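Local coordinates for beta-N-acetylglucosaminidase-like protein Glycoside hydrolase family 20 (Flavobacterium johnsoniae, PDB 6YHH) that probably hydrolyses terminal N-acetylglucosamine residues from chitin-derived oligosaccharides, acting as a family 20 chitobiase in bacterial chitin breakdown, at residues R540-T545 with H657-L662; K601-L606 with Q614-L619. All coordinates share one frame; numbering follows the deposited sequence.

Interaction 1: R540-T545 with H657-L662; sequences RNKGGT and HADVEL
Asp659 meets Arg540 in a loose polar contact where the loop after strand 532-534 faces the turn leading into strand 660-662. No hydrogen bond or salt bridge joins the two segments directly. The closest approach, Asp659 OD2 to the backbone Arg540 O at 3.3 Å, pairs two acceptors and is no bond; the polar groups nearby probably ease it. The aspartate crosses the arginine side chain at about a right angle, OD2 3.9 Å from Arg540 CG, while the guanidinium and carboxylate planes stand 54° apart. With CG anti to the backbone N (chi1 174°) and the chain extended to NE, Arg540 lays CG and NE beside Asp659 CB and sends NH2 on to a salt bridge with Asp558. Tyr547 joins the two sides: its hydroxyl is hydrogen-bonded both to Arg540 NE and to Asp659 OD2. Lys542, modelled in two conformers, adds little that is certain, and its NZ is hydrogen-bonded to the Thr539 carbonyl. Truncating Asp659 to an alanine would probably cost the Tyr547 hydroxyl a partner and open a gap beside the Arg540 chain. The arrangement is a loop-to-turn contact beside a two-stranded antiparallel ribbon, in which strand 660-662 pairs with strand 532-534, away from the predicted active site.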
ATOM      1  N   ARG A 540      17.662 -20.170  -3.009  1.00  8.24           N
ATOM      2  CA  ARG A 540      17.592 -19.160  -1.970  1.00  7.53           C
ATOM      3  C   ARG A 540      17.261 -19.761  -0.599  1.00  7.96           C
ATOM      4  O   ARG A 540      17.912 -19.415   0.393  1.00  7.98           O
ATOM      5  CB  ARG A 540      16.588 -18.030  -2.302  1.00  7.34           C
ATOM      6  CG  ARG A 540      16.394 -17.014  -1.154  1.00  7.49           C
ATOM      7  CD  ARG A 540      15.801 -15.663  -1.570  1.00  7.03           C
ATOM      8  NE  ARG A 540      15.689 -14.859  -0.356  1.00  7.02           N
ATOM      9  CZ  ARG A 540      14.925 -13.794  -0.165  1.00  7.12           C
ATOM     10  NH1 ARG A 540      14.247 -13.260  -1.152  1.00  8.55           N
ATOM     11  NH2 ARG A 540      14.917 -13.156   0.974  1.00  7.02           N
ATOM     12  N   ASN A 541      16.239 -20.585  -0.554  1.00  7.57           N
ATOM     13  CA  ASN A 541      15.770 -21.215   0.714  1.00  8.15           C
ATOM     14  C   ASN A 541      16.160 -22.672   0.621  1.00  9.07           C
ATOM     15  O   ASN A 541      15.317 -23.523   0.271  1.00  9.75           O
ATOM     16  CB  ASN A 541      14.295 -21.046   0.774  1.00  8.22           C
ATOM     17  CG  ASN A 541      13.700 -21.549   2.078  1.00  8.86           C
ATOM     18  OD1 ASN A 541      14.426 -21.875   2.995  1.00  8.33           O
ATOM     19  ND2 ASN A 541      12.386 -21.697   2.124  1.00 10.21           N
ATOM     20  N   LYS A 542      17.414 -22.971   0.886  0.50  8.59           N
ATOM     21  CA  LYS A 542      17.912 -24.308   0.605  0.50  8.81           C
ATOM     22  C   LYS A 542      17.210 -25.324   1.476  0.50  9.49           C
ATOM     23  O   LYS A 542      17.162 -25.193   2.691  0.50 10.22           O
ATOM     24  CB  LYS A 542      19.409 -24.374   0.808  0.50  8.51           C
ATOM     25  CG  LYS A 542      20.126 -23.411  -0.106  0.50  8.18           C
ATOM     26  CD  LYS A 542      21.624 -23.343   0.142  0.50  8.20           C
ATOM     27  CE  LYS A 542      22.304 -22.519  -0.933  0.50  8.12           C
ATOM     28  NZ  LYS A 542      21.973 -21.091  -0.857  0.50  7.97           N
ATOM     29  N   GLY A 543      16.666 -26.352   0.847  1.00  9.59           N
ATOM     30  CA  GLY A 543      15.948 -27.384   1.581  1.00 10.68           C
ATOM     31  C   GLY A 543      14.637 -26.959   2.152  1.00 11.09           C
ATOM     32  O   GLY A 543      13.992 -27.757   2.916  1.00 10.98           O
ATOM     33  N   GLY A 544      14.259 -25.695   1.930  1.00  9.04           N
ATOM     34  CA  GLY A 544      12.982 -25.217   2.481  1.00 10.06           C
ATOM     35  C   GLY A 544      13.027 -24.830   3.928  1.00 10.09           C
ATOM     36  O   GLY A 544      12.020 -24.326   4.447  1.00 11.64           O
ATOM     37  N   THR A 545      14.180 -24.943   4.602  1.00 11.65           N
ATOM     38  CA  THR A 545      14.313 -24.764   6.032  1.00 13.00           C
ATOM     39  C   THR A 545      15.078 -23.502   6.421  1.00 12.00           C
ATOM     40  O   THR A 545      15.206 -23.212   7.623  1.00 13.21           O
ATOM     41  CB  THR A 545      14.957 -25.998   6.674  1.00 14.16           C
ATOM     42  OG1 THR A 545      16.248 -26.172   6.091  1.00 16.74           O
ATOM     43  CG2 THR A 545      14.022 -27.211   6.372  1.00 18.13           C
ATOM     44  N   HIS A 657      26.670 -14.855  -0.323  1.00 10.56           N
ATOM     45  CA  HIS A 657      26.417 -13.616   0.398  1.00 10.10           C
ATOM     46  C   HIS A 657      25.007 -13.113   0.101  1.00  9.06           C
ATOM     47  O   HIS A 657      24.645 -12.824  -1.033  1.00  9.09           O
ATOM     48  CB  HIS A 657      27.408 -12.528   0.011  1.00 10.90           C
ATOM     49  CG  HIS A 657      28.797 -12.967   0.171  1.00 11.76           C
ATOM     50  ND1 HIS A 657      29.293 -13.364   1.382  1.00 12.88           N
ATOM     51  CD2 HIS A 657      29.765 -13.185  -0.739  1.00 14.96           C
ATOM     52  CE1 HIS A 657      30.542 -13.795   1.223  1.00 14.56           C
ATOM     53  NE2 HIS A 657      30.864 -13.657  -0.045  1.00 14.39           N
ATOM     54  N   ALA A 658      24.222 -13.008   1.179  1.00  9.59           N
ATOM     55  CA  ALA A 658      22.928 -12.273   1.156  1.00  8.62           C
ATOM     56  C   ALA A 658      21.876 -12.918   0.270  1.00  8.22           C
ATOM     57  O   ALA A 658      20.868 -12.281  -0.023  1.00  7.91           O
ATOM     58  CB  ALA A 658      23.105 -10.815   0.881  1.00  8.69           C
ATOM     59  N   ASP A 659      22.073 -14.179  -0.168  1.00  7.84           N
ATOM     60  CA  ASP A 659      21.150 -14.833  -1.078  1.00  8.03           C
ATOM     61  C   ASP A 659      20.927 -14.038  -2.343  1.00  7.74           C
ATOM     62  O   ASP A 659      19.879 -14.064  -2.925  1.00  7.11           O
ATOM     63  CB  ASP A 659      19.818 -15.183  -0.337  1.00  8.71           C
ATOM     64  CG  ASP A 659      19.948 -16.425   0.559  1.00  9.59           C
ATOM     65  OD1 ASP A 659      20.918 -17.236   0.356  1.00 11.60           O
ATOM     66  OD2 ASP A 659      19.152 -16.603   1.532  1.00  9.54           O
ATOM     67  N   VAL A 660      22.000 -13.408  -2.821  1.00  7.39           N
ATOM     68  CA  VAL A 660      21.977 -12.823  -4.138  1.00  7.73           C
ATOM     69  C   VAL A 660      23.259 -13.242  -4.882  1.00  8.14           C
ATOM     70  O   VAL A 660      24.187 -13.792  -4.267  1.00  9.28           O
ATOM     71  CB  VAL A 660      21.939 -11.282  -4.124  1.00  7.64           C
ATOM     72  CG1 VAL A 660      20.698 -10.776  -3.428  1.00  8.21           C
ATOM     73  CG2 VAL A 660      23.163 -10.682  -3.441  1.00  8.07           C
ATOM     74  N   GLU A 661      23.280 -12.900  -6.164  1.00  8.87           N
ATOM     75  CA  GLU A 661      24.401 -13.083  -7.031  1.00  8.63           C
ATOM     76  C   GLU A 661      24.668 -11.830  -7.825  1.00  8.80           C
ATOM     77  O   GLU A 661      23.802 -11.023  -8.111  1.00  8.73           O
ATOM     78  CB  GLU A 661      24.137 -14.252  -7.958  1.00  8.73           C
ATOM     79  CG  GLU A 661      23.022 -14.073  -8.973  1.00  9.60           C
ATOM     80  CD  GLU A 661      22.581 -15.326  -9.671  1.00  9.99           C
ATOM     81  OE1 GLU A 661      22.869 -16.420  -9.157  1.00 10.35           O
ATOM     82  OE2 GLU A 661      21.885 -15.235 -10.723  1.00 10.50           O
ATOM     83  N   LEU A 662      25.942 -11.663  -8.178  1.00  8.97           N
ATOM     84  CA  LEU A 662      26.351 -10.610  -9.102  1.00  8.89           C
ATOM     85  C   LEU A 662      26.126 -11.006 -10.560  1.00  9.37           C
ATOM     86  O   LEU A 662      26.705 -11.975 -11.039  1.00 11.20           O
ATOM     87  CB  LEU A 662      27.859 -10.256  -8.921  1.00  9.25           C
ATOM     88  CG  LEU A 662      28.259  -9.482  -7.675  1.00 10.36           C
ATOM     89  CD1 LEU A 662      29.789  -9.555  -7.467  1.00 11.30           C
ATOM     90  CD2 LEU A 662      27.748  -8.061  -7.727  1.00 11.00           C
TER

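Interaction 2: K601-L606 with Q614-L619; sequences KGLVEL and QPILPL
Leu603 and Leu617 bring helix 583-607 against the start of helix 617-634, one methyl of Leu617 meeting both the CB and the backbone of Leu603. That methyl, Leu617 CD2, lies 3.9 Å from Leu603 O and also 3.9 Å from Leu603 CB. It comes near Val604 as well, whose CG2 is 4.2 Å from Leu617 CD2, the two side chains crossing at about a right angle. Deeper in, Ile616 CD1 sits against both branches of Leu603, 4.0 Å from CD1 and equally far from CD2. Ile616 can do this because its CG1 lies between the backbone N and the carbonyl carbon (chi1 60°), with the chain then extended (chi2 175°) so that the terminal methyl runs toward the leucine.

Around this first shell, Phe528 of helix 523-529 packs on both Leu603 and Ile616, and Val525 of the same helix also touches Leu603. Ala658 meets Ile616 from the loop before strand 660-662, while Ser607, at the end of the first helix, packs on Leu617. Beyond these, Gln614 at the head of the second segment hydrogen-bonds through NE2 to the carbonyl of Ser128 in the second subunit, placing this end of the helical hairpin beside the dimer contact. With no polar bond across it, the contact between the segments rests on van der Waals packing and the burial of Leu603 and Ile616, and its fit probably depends on shape.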
ATOM      1  N   LYS A 601      32.714   1.958  -1.780  1.00  9.79           N
ATOM      2  CA  LYS A 601      33.040   2.975  -0.756  1.00  9.95           C
ATOM      3  C   LYS A 601      31.813   3.444  -0.018  1.00 10.32           C
ATOM      4  O   LYS A 601      31.820   3.507   1.200  1.00  9.72           O
ATOM      5  CB  LYS A 601      33.746   4.231  -1.315  1.00 10.86           C
ATOM      6  CG  LYS A 601      35.119   3.916  -1.945  1.00 11.67           C
ATOM      7  CD  LYS A 601      35.692   5.028  -2.790  1.00 13.58           C
ATOM      8  CE  LYS A 601      36.180   6.232  -2.044  1.00 15.42           C
ATOM      9  NZ  LYS A 601      36.269   7.536  -2.828  1.00 14.50           N
ATOM     10  N   GLY A 602      30.728   3.683  -0.728  1.00 10.28           N
ATOM     11  CA  GLY A 602      29.520   4.135  -0.103  1.00 10.11           C
ATOM     12  C   GLY A 602      28.913   3.139   0.840  1.00  9.67           C
ATOM     13  O   GLY A 602      28.478   3.491   1.962  1.00 10.69           O
ATOM     14  N   LEU A 603      28.978   1.862   0.466  1.00 10.05           N
ATOM     15  CA  LEU A 603      28.479   0.820   1.334  1.00  9.14           C
ATOM     16  C   LEU A 603      29.311   0.689   2.616  1.00  9.03           C
ATOM     17  O   LEU A 603      28.799   0.531   3.752  1.00  8.35           O
ATOM     18  CB  LEU A 603      28.456  -0.494   0.586  1.00  9.24           C
ATOM     19  CG  LEU A 603      27.452  -0.604  -0.573  1.00 10.06           C
ATOM     20  CD1 LEU A 603      27.631  -1.982  -1.241  1.00 11.21           C
ATOM     21  CD2 LEU A 603      26.039  -0.401  -0.030  1.00 11.22           C
ATOM     22  N   VAL A 604      30.633   0.767   2.452  1.00  8.69           N
ATOM     23  CA  VAL A 604      31.525   0.728   3.640  1.00  9.33           C
ATOM     24  C   VAL A 604      31.228   1.907   4.589  1.00  9.51           C
ATOM     25  O   VAL A 604      31.091   1.714   5.833  1.00 10.30           O
ATOM     26  CB  VAL A 604      33.000   0.645   3.208  1.00 10.17           C
ATOM     27  CG1 VAL A 604      33.929   0.868   4.382  1.00 11.06           C
ATOM     28  CG2 VAL A 604      33.282  -0.731   2.566  1.00 10.16           C
ATOM     29  N   GLU A 605      31.007   3.067   4.041  1.00 10.30           N
ATOM     30  CA  GLU A 605      30.649   4.268   4.835  1.00 11.24           C
ATOM     31  C   GLU A 605      29.338   3.957   5.565  1.00 10.89           C
ATOM     32  O   GLU A 605      29.229   4.184   6.799  1.00 10.94           O
ATOM     33  CB  GLU A 605      30.416   5.493   3.986  1.00 14.98           C
ATOM     34  CG  GLU A 605      31.593   6.071   3.283  1.00 19.00           C
ATOM     35  CD  GLU A 605      31.146   7.450   2.757  1.00 24.12           C
ATOM     36  OE1 GLU A 605      31.098   8.406   3.528  1.00 29.69           O
ATOM     37  OE2 GLU A 605      30.751   7.564   1.609  1.00 31.08           O
ATOM     38  N   LEU A 606      28.319   3.465   4.839  1.00 10.64           N
ATOM     39  CA  LEU A 606      27.031   3.165   5.501  1.00 11.17           C
ATOM     40  C   LEU A 606      27.115   2.194   6.604  1.00 10.19           C
ATOM     41  O   LEU A 606      26.407   2.294   7.645  1.00  9.67           O
ATOM     42  CB  LEU A 606      25.990   2.628   4.506  1.00 13.69           C
ATOM     43  CG  LEU A 606      25.482   3.565   3.418  1.00 16.88           C
ATOM     44  CD1 LEU A 606      24.559   2.819   2.495  1.00 18.80           C
ATOM     45  CD2 LEU A 606      24.878   4.825   3.979  1.00 17.75           C
ATOM     46  N   GLN A 614      26.285  -5.342   6.451  1.00  9.43           N
ATOM     47  CA  GLN A 614      27.395  -6.272   6.606  1.00  9.28           C
ATOM     48  C   GLN A 614      27.327  -7.489   5.678  1.00  9.16           C
ATOM     49  O   GLN A 614      28.323  -7.896   5.114  1.00 10.55           O
ATOM     50  CB  GLN A 614      27.527  -6.728   8.069  1.00  9.14           C
ATOM     51  CG  GLN A 614      27.914  -5.612   9.053  1.00  9.04           C
ATOM     52  CD  GLN A 614      29.340  -5.025   8.846  1.00 10.03           C
ATOM     53  OE1 GLN A 614      30.249  -5.728   8.414  1.00 12.52           O
ATOM     54  NE2 GLN A 614      29.533  -3.794   9.232  1.00 11.03           N
ATOM     55  N   PRO A 615      26.129  -8.065   5.497  1.00  9.31           N
ATOM     56  CA  PRO A 615      26.117  -9.254   4.599  1.00  9.52           C
ATOM     57  C   PRO A 615      26.464  -8.972   3.147  1.00 10.25           C
ATOM     58  O   PRO A 615      26.838  -9.896   2.445  1.00 10.69           O
ATOM     59  CB  PRO A 615      24.702  -9.787   4.723  1.00 11.20           C
ATOM     60  CG  PRO A 615      24.168  -9.214   6.001  1.00 10.81           C
ATOM     61  CD  PRO A 615      24.857  -7.885   6.227  1.00 10.42           C
ATOM     62  N   ILE A 616      26.339  -7.727   2.703  1.00  9.78           N
ATOM     63  CA  ILE A 616      26.639  -7.472   1.334  1.00 10.96           C
ATOM     64  C   ILE A 616      28.051  -6.985   1.129  1.00 10.17           C
ATOM     65  O   ILE A 616      28.544  -7.032   0.007  1.00 10.37           O
ATOM     66  CB  ILE A 616      25.696  -6.532   0.602  1.00 16.44           C
ATOM     67  CG1 ILE A 616      25.650  -5.214   1.212  1.00 16.13           C
ATOM     68  CG2 ILE A 616      24.312  -7.189   0.564  1.00 20.20           C
ATOM     69  CD1 ILE A 616      24.792  -4.222   0.407  1.00 20.22           C
ATOM     70  N   LEU A 617      28.700  -6.553   2.195  1.00  9.48           N
ATOM     71  CA  LEU A 617      30.086  -6.012   2.028  1.00  9.78           C
ATOM     72  C   LEU A 617      31.030  -6.984   1.328  1.00  9.64           C
ATOM     73  O   LEU A 617      31.877  -6.564   0.527  1.00  9.56           O
ATOM     74  CB  LEU A 617      30.660  -5.549   3.401  1.00  9.35           C
ATOM     75  CG  LEU A 617      30.001  -4.303   4.014  1.00 10.27           C
ATOM     76  CD1 LEU A 617      30.747  -3.974   5.273  1.00 11.12           C
ATOM     77  CD2 LEU A 617      29.909  -3.103   3.058  1.00 10.00           C
ATOM     78  N   PRO A 618      30.988  -8.300   1.633  1.00 10.36           N
ATOM     79  CA  PRO A 618      31.964  -9.156   0.970  1.00 10.02           C
ATOM     80  C   PRO A 618      31.768  -9.181  -0.544  1.00  9.50           C
ATOM     81  O   PRO A 618      32.744  -9.261  -1.338  1.00 10.19           O
ATOM     82  CB  PRO A 618      31.684 -10.544   1.557  1.00 10.78           C
ATOM     83  CG  PRO A 618      31.108 -10.207   2.939  1.00 10.89           C
ATOM     84  CD  PRO A 618      30.246  -9.014   2.694  1.00 10.26           C
ATOM     85  N   LEU A 619      30.520  -9.026  -0.985  1.00  9.56           N
ATOM     86  CA  LEU A 619      30.182  -9.122  -2.359  1.00  9.53           C
ATOM     87  C   LEU A 619      30.581  -7.824  -3.084  1.00  8.85           C
ATOM     88  O   LEU A 619      31.181  -7.834  -4.189  1.00 10.25           O
ATOM     89  CB  LEU A 619      28.657  -9.414  -2.543  1.00 11.08           C
ATOM     90  CG  LEU A 619      28.251  -9.848  -3.963  1.00 12.18           C
ATOM     91  CD1 LEU A 619      28.885 -11.140  -4.382  1.00 13.10           C
ATOM     92  CD2 LEU A 619      26.695  -9.987  -4.105  1.00 11.54           C
TER

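Both contacts mix buried and exposed residues: interaction 1 has the buried Arg540 beside the exposed Lys542, interaction 2 the buried Leu603 and Ile616 beside the exposed Val604. Their centres are about 19 Å apart, yet segments 657-662 and 614-619 touch directly: His657 CE1 lies 3.5 Å from Pro618 CB, and Val660 CG2 is 3.7 Å from Leu619 CD2. The helical hairpin of interaction 2 falls, in sequence, between the two segments of interaction 1. Segment 657-662 turns Asp659 to the 540-545 loop, and Val660 and Leu662 to helix 617-634. Interaction 1 links polar groups through Tyr547, with only longer-range charge attraction between its segments; interaction 2 is aliphatic packing between helices.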